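Local coordinates for endoglucanase, glycoside hydrolase family 5 protein (Cytophaga hutchinsonii, PDB 5IHS) that is an endoglucanase of glycoside hydrolase family 5 that probably cleaves internal beta-1,4 linkages of cellulose in the periplasm, at residues Gln200-Ala206 with Glu233-Ala237; Thr165-Ile171 with Val193-Gln197; Met216-Phe221 with Ile242-Thr247. One frame throughout, in Å; residues are numbered along the deposited sequence.

Contact 1. Residues Gln200-Ala206 with Glu233-Ala237; sequences QLVTEAA and EAQKA
The carboxylate of E233 is the flat group here, and both of its faces meet the 200-206 segment. Over one face lies T203, its CG2 3.5 Å from E233 CD; toward the other come CA and CD2 of L201, with the L201 CA 3.4 Å from E233 OE2. A single oxygen does the polar work. T203 N gives OE2 a hydrogen bond of 2.9 Å on its anti side, and T203 OG1 a shorter one of 2.6 Å on its syn side. Both donors come in from T203's face and stand roughly 30° out of the carboxylate plane, so one threonine grips the oxygen twice. T203 turns its hydroxyl into position by placing OG1 between its own N and carbonyl carbon, while E233 runs out from its helix and then bends (chi2 78°) to bring the acid round to the start of helix 202-207.

These are neighbouring helices of the outer layer of the TIM barrel, nearly parallel here: the axes of 202-206 and 233-237 run 10° apart and 8.4 Å from each other. The negative charge therefore sits at the first turn of helix 202-207, where the helix dipole would probably favour it. L201, at the centre of an inverse gamma turn, leads the chain into that turn.

Beneath the carboxylate the packing is apolar and made of small groups. V202 CG2 rests 3.6 Å from A237 CB, and A206 CB lies 4.1 Å from the same methyl. T203 CG2 also touches the foot of K236, 3.7 Å from its CB, while the lysine's extended chain leads off. Inward, V202 and A234 both reach L244 of the barrel wall, and E204, on the far side of its helix, pairs with R196.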
loop_
_atom_site.group_PDB
_atom_site.type_symbol
_atom_site.label_atom_id
_atom_site.label_comp_id
_atom_site.label_asym_id
_atom_site.label_seq_id
_atom_site.Cartn_x
_atom_site.Cartn_y
_atom_site.Cartn_z
ATOM N N GLN A 200 -0.048 3.070 -13.210
ATOM C CA GLN A 200 -0.459 2.063 -14.183
ATOM C C GLN A 200 0.669 1.564 -15.068
ATOM O O GLN A 200 0.695 0.379 -15.408
ATOM C CB GLN A 200 -1.589 2.589 -15.075
ATOM C CG GLN A 200 -2.859 2.800 -14.302
ATOM C CD GLN A 200 -3.901 3.583 -15.063
ATOM O OE1 GLN A 200 -3.911 3.607 -16.295
ATOM N NE2 GLN A 200 -4.787 4.233 -14.331
ATOM N N LEU A 201 1.588 2.441 -15.472
ATOM C CA LEU A 201 2.504 2.143 -16.575
ATOM C C LEU A 201 3.798 1.492 -16.069
ATOM O O LEU A 201 4.918 1.990 -16.225
ATOM C CB LEU A 201 2.733 3.386 -17.430
ATOM C CG LEU A 201 1.443 3.907 -18.091
ATOM C CD1 LEU A 201 1.731 5.161 -18.904
ATOM C CD2 LEU A 201 0.744 2.870 -18.951
ATOM N N VAL A 202 3.608 0.310 -15.479
ATOM C CA VAL A 202 4.706 -0.440 -14.888
ATOM C C VAL A 202 5.719 -0.888 -15.930
ATOM O O VAL A 202 6.884 -1.107 -15.592
ATOM C CB VAL A 202 4.171 -1.595 -14.017
ATOM C CG1 VAL A 202 3.543 -1.034 -12.753
ATOM C CG2 VAL A 202 3.156 -2.461 -14.765
ATOM N N THR A 203 5.324 -1.040 -17.198
ATOM C CA THR A 203 6.311 -1.439 -18.205
ATOM C C THR A 203 7.395 -0.383 -18.408
ATOM O O THR A 203 8.507 -0.722 -18.827
ATOM C CB THR A 203 5.673 -1.758 -19.554
ATOM O OG1 THR A 203 4.941 -0.620 -20.033
ATOM C CG2 THR A 203 4.783 -2.980 -19.472
ATOM N N GLU A 204 7.100 0.896 -18.156
ATOM C CA GLU A 204 8.132 1.918 -18.330
ATOM C C GLU A 204 9.208 1.785 -17.260
ATOM O O GLU A 204 10.405 1.949 -17.541
ATOM C CB GLU A 204 7.516 3.318 -18.321
ATOM C CG GLU A 204 6.534 3.531 -19.443
ATOM C CD GLU A 204 5.873 4.898 -19.460
ATOM O OE1 GLU A 204 5.908 5.615 -18.427
ATOM O OE2 GLU A 204 5.308 5.237 -20.522
ATOM N N ALA A 205 8.800 1.480 -16.025
ATOM C CA ALA A 205 9.763 1.192 -14.970
ATOM C C ALA A 205 10.524 -0.090 -15.281
ATOM O O ALA A 205 11.736 -0.169 -15.053
ATOM C CB ALA A 205 9.038 1.100 -13.623
ATOM N N ALA A 206 9.832 -1.100 -15.813
ATOM C CA ALA A 206 10.490 -2.366 -16.118
ATOM C C ALA A 206 11.563 -2.191 -17.182
ATOM O O ALA A 206 12.565 -2.921 -17.179
ATOM C CB ALA A 206 9.459 -3.398 -16.564
ATOM N N GLU A 233 -0.617 -5.242 -19.178
ATOM C CA GLU A 233 0.492 -4.348 -18.849
ATOM C C GLU A 233 1.311 -4.918 -17.696
ATOM O O GLU A 233 2.547 -4.950 -17.745
ATOM C CB GLU A 233 -0.084 -2.968 -18.497
ATOM C CG GLU A 233 0.890 -1.929 -17.933
ATOM C CD GLU A 233 1.766 -1.276 -18.978
ATOM O OE1 GLU A 233 1.447 -1.390 -20.186
ATOM O OE2 GLU A 233 2.771 -0.644 -18.579
ATOM N N ALA A 234 0.634 -5.362 -16.637
ATOM C CA ALA A 234 1.335 -5.944 -15.498
ATOM C C ALA A 234 2.146 -7.167 -15.910
ATOM O O ALA A 234 3.312 -7.307 -15.524
ATOM C CB ALA A 234 0.320 -6.297 -14.414
ATOM N N GLN A 235 1.550 -8.060 -16.706
ATOM C CA GLN A 235 2.265 -9.264 -17.136
ATOM C C GLN A 235 3.514 -8.913 -17.937
ATOM O O GLN A 235 4.567 -9.542 -17.771
ATOM C CB GLN A 235 1.334 -10.162 -17.954
ATOM C CG GLN A 235 1.992 -11.443 -18.443
ATOM C CD GLN A 235 2.373 -12.369 -17.289
ATOM O OE1 GLN A 235 1.504 -12.860 -16.560
ATOM N NE2 GLN A 235 3.674 -12.590 -17.099
ATOM N N LYS A 236 3.416 -7.906 -18.809
ATOM C CA LYS A 236 4.577 -7.489 -19.586
ATOM C C LYS A 236 5.693 -6.965 -18.687
ATOM O O LYS A 236 6.873 -7.205 -18.950
ATOM C CB LYS A 236 4.158 -6.459 -20.641
ATOM C CG LYS A 236 3.314 -7.065 -21.761
ATOM C CD LYS A 236 2.798 -6.031 -22.747
ATOM C CE LYS A 236 1.805 -6.662 -23.722
ATOM N NZ LYS A 236 1.419 -5.763 -24.844
ATOM N N ALA A 237 5.346 -6.254 -17.616
ATOM C CA ALA A 237 6.368 -5.813 -16.670
ATOM C C ALA A 237 7.017 -6.999 -15.957
ATOM O O ALA A 237 8.237 -7.015 -15.752
ATOM C CB ALA A 237 5.763 -4.835 -15.662
#

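Contact 2. Residues Thr165-Ile171 with Val193-Gln197; sequences TSWNKDI and VGTRQ
W167 and I171 carry the apolar side of this contact and close on V193 together. The indole comes edge-on: its CZ3 lies 3.8 Å from V193 CG1, the two side chains standing nearly perpendicular. I171 CG2 reaches the same methyl at 4.1 Å, isoleucine and valine running antiparallel past each other, while the other branch of the isoleucine ends with CD1 3.6 Å from R196 N. W167 gets its ring this far by setting CG anti to its N (chi1 175°), which carries the six-membered ring across to V193 and G194.

The backbone carbonyl of G194 is buried among these carbons. Its oxygen meets W167 CZ3 in the plane of the ring at 3.3 Å and I171 CG2 at 3.4 Å, and has no hydrogen-bond partner in the model. Replacing W167 with an alanine would probably open a gap beside V193 and G194 O and leave N208 O without the indole N-H that it now receives.

R196 adds contacts of its aliphatic part: CG passes 3.2 Å from T165 O. A bend at chi3 (72°) then turns the guanidinium aside, to E204 by a salt bridge and to Q163 O by a hydrogen bond.

Polar bonds inside 165-171 fix the helix start. S166 is the N-cap, its OG accepting from K169 N at 3.0 Å; separately, D170 OD2 takes the N-H of S166. S166 O accepts from D170 N, as in an alpha helix, and also from I171 N, the wider pi-type turn.

This is the start of helix 167-185 packed against the end of strand 191-193 and the turn after it: helix and second strand of the beta-alpha-beta unit 153-156, 167-185, 191-193 of the TIM barrel, joined near the C-terminal ends of the strands.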
loop_
_atom_site.group_PDB
_atom_site.type_symbol
_atom_site.label_atom_id
_atom_site.label_comp_id
_atom_site.label_asym_id
_atom_site.label_seq_id
_atom_site.Cartn_x
_atom_site.Cartn_y
_atom_site.Cartn_z
ATOM N N THR A 165 3.697 12.720 -15.732
ATOM C CA THR A 165 4.917 12.628 -14.931
ATOM C C THR A 165 5.812 11.512 -15.473
ATOM O O THR A 165 5.517 10.328 -15.295
ATOM C CB THR A 165 4.554 12.380 -13.466
ATOM O OG1 THR A 165 3.472 13.231 -13.058
ATOM C CG2 THR A 165 5.756 12.612 -12.573
ATOM N N SER A 166 6.906 11.890 -16.133
ATOM C CA SER A 166 7.757 10.926 -16.828
ATOM C C SER A 166 8.524 10.033 -15.854
ATOM O O SER A 166 9.085 10.516 -14.863
ATOM C CB SER A 166 8.770 11.695 -17.686
ATOM O OG SER A 166 9.899 10.917 -18.043
ATOM N N TRP A 167 8.600 8.735 -16.177
ATOM C CA TRP A 167 9.451 7.820 -15.421
ATOM C C TRP A 167 10.918 8.245 -15.494
ATOM O O TRP A 167 11.576 8.463 -14.468
ATOM C CB TRP A 167 9.271 6.374 -15.913
ATOM C CG TRP A 167 10.221 5.441 -15.222
ATOM C CD1 TRP A 167 11.379 4.932 -15.721
ATOM C CD2 TRP A 167 10.123 4.961 -13.870
ATOM N NE1 TRP A 167 12.009 4.164 -14.774
ATOM C CE2 TRP A 167 11.258 4.164 -13.628
ATOM C CE3 TRP A 167 9.178 5.117 -12.844
ATOM C CZ2 TRP A 167 11.482 3.534 -12.405
ATOM C CZ3 TRP A 167 9.411 4.486 -11.623
ATOM C CH2 TRP A 167 10.548 3.714 -11.418
ATOM N N ASN A 168 11.461 8.366 -16.710
ATOM C CA ASN A 168 12.902 8.587 -16.845
ATOM C C ASN A 168 13.331 9.956 -16.322
ATOM O O ASN A 168 14.421 10.097 -15.750
ATOM C CB ASN A 168 13.329 8.451 -18.308
ATOM C CG ASN A 168 13.324 7.012 -18.802
ATOM O OD1 ASN A 168 13.371 6.057 -18.023
ATOM N ND2 ASN A 168 13.296 6.856 -20.118
ATOM N N LYS A 169 12.513 10.985 -16.536
ATOM C CA LYS A 169 12.916 12.350 -16.217
ATOM C C LYS A 169 12.472 12.824 -14.838
ATOM O O LYS A 169 13.160 13.659 -14.238
ATOM C CB LYS A 169 12.370 13.314 -17.269
ATOM C CG LYS A 169 12.975 13.120 -18.642
ATOM C CD LYS A 169 12.407 14.127 -19.635
ATOM C CE LYS A 169 13.034 13.977 -21.013
ATOM N NZ LYS A 169 12.245 13.075 -21.891
ATOM N N ASP A 170 11.328 12.347 -14.329
ATOM C CA ASP A 170 10.746 12.861 -13.086
ATOM C C ASP A 170 10.722 11.819 -11.977
ATOM O O ASP A 170 11.260 12.067 -10.888
ATOM C CB ASP A 170 9.304 13.349 -13.314
ATOM C CG ASP A 170 9.205 14.472 -14.287
ATOM O OD1 ASP A 170 10.014 15.409 -14.172
ATOM O OD2 ASP A 170 8.298 14.414 -15.153
ATOM N N ILE A 171 10.084 10.670 -12.207
ATOM C CA ILE A 171 9.841 9.734 -11.116
ATOM C C ILE A 171 11.139 9.079 -10.675
ATOM O O ILE A 171 11.449 9.016 -9.476
ATOM C CB ILE A 171 8.808 8.660 -11.501
ATOM C CG1 ILE A 171 7.496 9.255 -12.029
ATOM C CG2 ILE A 171 8.565 7.753 -10.298
ATOM C CD1 ILE A 171 6.587 8.241 -12.724
ATOM N N VAL A 193 7.959 1.974 -5.498
ATOM C CA VAL A 193 8.042 3.201 -6.282
ATOM C C VAL A 193 6.888 3.283 -7.279
ATOM O O VAL A 193 6.699 2.376 -8.102
ATOM C CB VAL A 193 9.389 3.293 -7.022
ATOM C CG1 VAL A 193 9.467 4.600 -7.814
ATOM C CG2 VAL A 193 10.561 3.160 -6.056
ATOM N N GLY A 194 6.158 4.408 -7.227
ATOM C CA GLY A 194 5.041 4.636 -8.117
ATOM C C GLY A 194 5.447 4.813 -9.565
ATOM O O GLY A 194 6.604 5.063 -9.895
ATOM N N THR A 195 4.449 4.669 -10.441
ATOM C CA THR A 195 4.668 4.668 -11.880
ATOM C C THR A 195 3.717 5.659 -12.569
ATOM O O THR A 195 2.760 6.179 -11.975
ATOM C CB THR A 195 4.589 3.220 -12.436
ATOM O OG1 THR A 195 3.307 2.640 -12.169
ATOM C CG2 THR A 195 5.705 2.338 -11.845
ATOM N N ARG A 196 4.013 5.960 -13.835
ATOM C CA ARG A 196 3.263 6.988 -14.545
ATOM C C ARG A 196 1.789 6.596 -14.697
ATOM O O ARG A 196 1.422 5.412 -14.727
ATOM C CB ARG A 196 3.912 7.263 -15.912
ATOM C CG ARG A 196 3.338 8.472 -16.658
ATOM C CD ARG A 196 4.189 8.885 -17.823
ATOM N NE ARG A 196 4.132 7.978 -18.959
ATOM C CZ ARG A 196 3.248 8.052 -19.948
ATOM N NH1 ARG A 196 2.280 8.965 -19.939
ATOM N NH2 ARG A 196 3.334 7.205 -20.968
ATOM N N GLN A 197 0.941 7.619 -14.814
ATOM C CA GLN A 197 -0.487 7.455 -15.088
ATOM C C GLN A 197 -1.176 6.751 -13.921
ATOM O O GLN A 197 -1.787 5.680 -14.066
ATOM C CB GLN A 197 -0.698 6.752 -16.426
ATOM C CG GLN A 197 -2.116 6.761 -16.942
ATOM C CD GLN A 197 -2.166 6.233 -18.349
ATOM O OE1 GLN A 197 -1.777 6.919 -19.287
ATOM N NE2 GLN A 197 -2.619 5.005 -18.509
#

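Contact 3. Residues Met216-Phe221 with Ile242-Thr247; sequences MYTLHF and IALFVT
L219 and V246 sit at the middle of the apolar layer between two neighbouring parallel strands of the TIM barrel, 215-221 and 244-249, which helix 228-239 connects as a beta-alpha-beta crossover. The two side chains extend together in one direction, L219 CB 4.1 Å from V246 CG2. With L244 they face the outer helices, where A234 packs on both L219 and L244. Toward one end the Y217 ring stands nearly perpendicular to I242, with Y217 CD1 3.7 Å from I242 CD1. Toward the other, the ring of F221 comes across V246, its CE2 3.8 Å from V246 CG1, and stacks on W268 beyond.

On the face of T218 and F245, turned to the barrel interior, M216 bends back at its thioether (chi3 82°) and lays CE 3.8 Å from A243 CB. Its sulfur meets the edge of the F245 ring in the ring plane, SD 5.3 Å from the centroid: a Met-aromatic contact.

The backbone ladder runs between these layers. Y217 N binds A243 O at 2.9 Å in the carbonyl plane, and Y217 O accepts from F245 N. The last rung is the longest, with L219 N 3.2 Å from F245 O and standing well above that carbonyl's plane. Past it the ladder between these segments is interrupted: L219 O finds no hydrogen-bond partner, only CA-H and methyl groups of V246.

Polar side chains take over at this end. H220 ND1 is hydrogen-bonded to E160, whose N159-E160-P161 sequence matches the Asn-Glu-Pro signature of family 5, where in relatives the glutamate is the acid/base. T247 OG1 is also bonded to E156. Exactly in the plane of the imidazole, H220 NE2 donates to T247 OG1 over 2.8 Å, with an N-H...O angle of 167°.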
loop_
_atom_site.group_PDB
_atom_site.type_symbol
_atom_site.label_atom_id
_atom_site.label_comp_id
_atom_site.label_asym_id
_atom_site.label_seq_id
_atom_site.Cartn_x
_atom_site.Cartn_y
_atom_site.Cartn_z
ATOM N N MET A 216 10.453 -2.474 -5.336
ATOM C CA MET A 216 9.279 -2.928 -6.064
ATOM C C MET A 216 8.598 -1.727 -6.700
ATOM O O MET A 216 8.905 -0.574 -6.384
ATOM C CB MET A 216 8.303 -3.656 -5.129
ATOM C CG MET A 216 8.934 -4.823 -4.383
ATOM S SD MET A 216 7.815 -5.674 -3.255
ATOM C CE MET A 216 6.960 -6.755 -4.389
ATOM N N TYR A 217 7.631 -2.004 -7.576
ATOM C CA TYR A 217 6.969 -0.970 -8.364
ATOM C C TYR A 217 5.462 -1.065 -8.196
ATOM O O TYR A 217 4.888 -2.159 -8.160
ATOM C CB TYR A 217 7.394 -1.068 -9.844
ATOM C CG TYR A 217 8.901 -0.991 -9.960
ATOM C CD1 TYR A 217 9.668 -2.127 -9.829
ATOM C CD2 TYR A 217 9.555 0.220 -10.120
ATOM C CE1 TYR A 217 11.051 -2.070 -9.868
ATOM C CE2 TYR A 217 10.935 0.293 -10.176
ATOM C CZ TYR A 217 11.682 -0.857 -10.044
ATOM O OH TYR A 217 13.056 -0.781 -10.090
ATOM N N THR A 218 4.830 0.095 -8.087
ATOM C CA THR A 218 3.411 0.175 -7.787
ATOM C C THR A 218 2.536 -0.095 -9.000
ATOM O O THR A 218 2.746 0.485 -10.067
ATOM C CB THR A 218 3.086 1.578 -7.287
ATOM O OG1 THR A 218 4.038 1.920 -6.282
ATOM C CG2 THR A 218 1.674 1.655 -6.735
ATOM N N LEU A 219 1.483 -0.889 -8.777
ATOM C CA LEU A 219 0.361 -1.027 -9.692
ATOM C C LEU A 219 -0.921 -0.701 -8.931
ATOM O O LEU A 219 -1.178 -1.288 -7.875
ATOM C CB LEU A 219 0.275 -2.458 -10.227
ATOM C CG LEU A 219 -0.892 -2.757 -11.163
ATOM C CD1 LEU A 219 -0.745 -1.986 -12.452
ATOM C CD2 LEU A 219 -0.986 -4.249 -11.426
ATOM N N HIS A 220 -1.717 0.239 -9.449
ATOM C CA HIS A 220 -3.030 0.559 -8.896
ATOM C C HIS A 220 -4.104 0.282 -9.933
ATOM O O HIS A 220 -3.975 0.703 -11.088
ATOM C CB HIS A 220 -3.130 2.029 -8.507
ATOM C CG HIS A 220 -2.360 2.366 -7.277
ATOM N ND1 HIS A 220 -2.338 3.629 -6.732
ATOM C CD2 HIS A 220 -1.595 1.593 -6.469
ATOM C CE1 HIS A 220 -1.592 3.621 -5.640
ATOM N NE2 HIS A 220 -1.139 2.396 -5.460
ATOM N N PHE A 221 -5.184 -0.386 -9.526
ATOM C CA PHE A 221 -6.280 -0.671 -10.440
ATOM C C PHE A 221 -7.617 -0.456 -9.747
ATOM O O PHE A 221 -7.755 -0.642 -8.532
ATOM C CB PHE A 221 -6.192 -2.096 -11.028
ATOM C CG PHE A 221 -6.491 -3.187 -10.042
ATOM C CD1 PHE A 221 -7.796 -3.607 -9.815
ATOM C CD2 PHE A 221 -5.475 -3.790 -9.318
ATOM C CE1 PHE A 221 -8.081 -4.594 -8.881
ATOM C CE2 PHE A 221 -5.762 -4.786 -8.393
ATOM C CZ PHE A 221 -7.059 -5.176 -8.173
ATOM N N ILE A 242 10.694 -7.275 -13.196
ATOM C CA ILE A 242 10.485 -6.500 -11.973
ATOM C C ILE A 242 9.390 -7.120 -11.108
ATOM O O ILE A 242 8.621 -7.979 -11.557
ATOM C CB ILE A 242 10.222 -4.997 -12.239
ATOM C CG1 ILE A 242 8.953 -4.777 -13.065
ATOM C CG2 ILE A 242 11.436 -4.340 -12.895
ATOM C CD1 ILE A 242 8.459 -3.315 -13.068
ATOM N N ALA A 243 9.325 -6.677 -9.855
ATOM C CA ALA A 243 8.316 -7.102 -8.900
ATOM C C ALA A 243 7.334 -5.966 -8.658
ATOM O O ALA A 243 7.733 -4.810 -8.471
ATOM C CB ALA A 243 8.972 -7.502 -7.570
ATOM N N LEU A 244 6.050 -6.301 -8.653
ATOM C CA LEU A 244 4.966 -5.346 -8.482
ATOM C C LEU A 244 4.326 -5.517 -7.110
ATOM O O LEU A 244 4.287 -6.621 -6.558
ATOM C CB LEU A 244 3.888 -5.587 -9.539
ATOM C CG LEU A 244 4.387 -5.594 -10.988
ATOM C CD1 LEU A 244 3.241 -5.840 -11.944
ATOM C CD2 LEU A 244 5.101 -4.287 -11.332
ATOM N N PHE A 245 3.778 -4.421 -6.584
ATOM C CA PHE A 245 3.001 -4.427 -5.344
ATOM C C PHE A 245 1.764 -3.568 -5.588
ATOM O O PHE A 245 1.886 -2.397 -5.971
ATOM C CB PHE A 245 3.868 -3.857 -4.207
ATOM C CG PHE A 245 3.374 -4.135 -2.791
ATOM C CD1 PHE A 245 2.066 -3.918 -2.379
ATOM C CD2 PHE A 245 4.275 -4.585 -1.835
ATOM C CE1 PHE A 245 1.669 -4.167 -1.075
ATOM C CE2 PHE A 245 3.874 -4.831 -0.525
ATOM C CZ PHE A 245 2.577 -4.608 -0.155
ATOM N N VAL A 246 0.578 -4.147 -5.402
ATOM C CA VAL A 246 -0.664 -3.389 -5.525
ATOM C C VAL A 246 -0.910 -2.697 -4.187
ATOM O O VAL A 246 -1.607 -3.209 -3.302
ATOM C CB VAL A 246 -1.833 -4.272 -5.989
ATOM C CG1 VAL A 246 -3.142 -3.490 -5.954
ATOM C CG2 VAL A 246 -1.570 -4.773 -7.402
ATOM N N THR A 247 -0.319 -1.511 -4.011
ATOM C CA THR A 247 -0.497 -0.817 -2.744
ATOM C C THR A 247 -1.873 -0.200 -2.621
ATOM O O THR A 247 -2.238 0.220 -1.520
ATOM C CB THR A 247 0.582 0.248 -2.513
ATOM O OG1 THR A 247 0.478 1.221 -3.547
ATOM C CG2 THR A 247 1.994 -0.358 -2.478
#

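Overall arrangement
Contact 3 is the core of the set, wholly buried in the barrel wall, with a backbone ladder and side chains on both faces. Contact 1 lies outside it, partly buried, where two outer helices meet through small apolar groups and one carboxylate. Contact 2 is buried too but uses no hydrogen bonds between its segments, relying on ring, methyl and carbonyl packing. Contacts 1 and 3 interleave along the chain: V202 packs on T218 O and A206 on I242. Contact 2 joins the same wall through V193, bonded to M216 and T218 of the adjacent strand, and ties to contact 1 through the R196-E204 salt bridge.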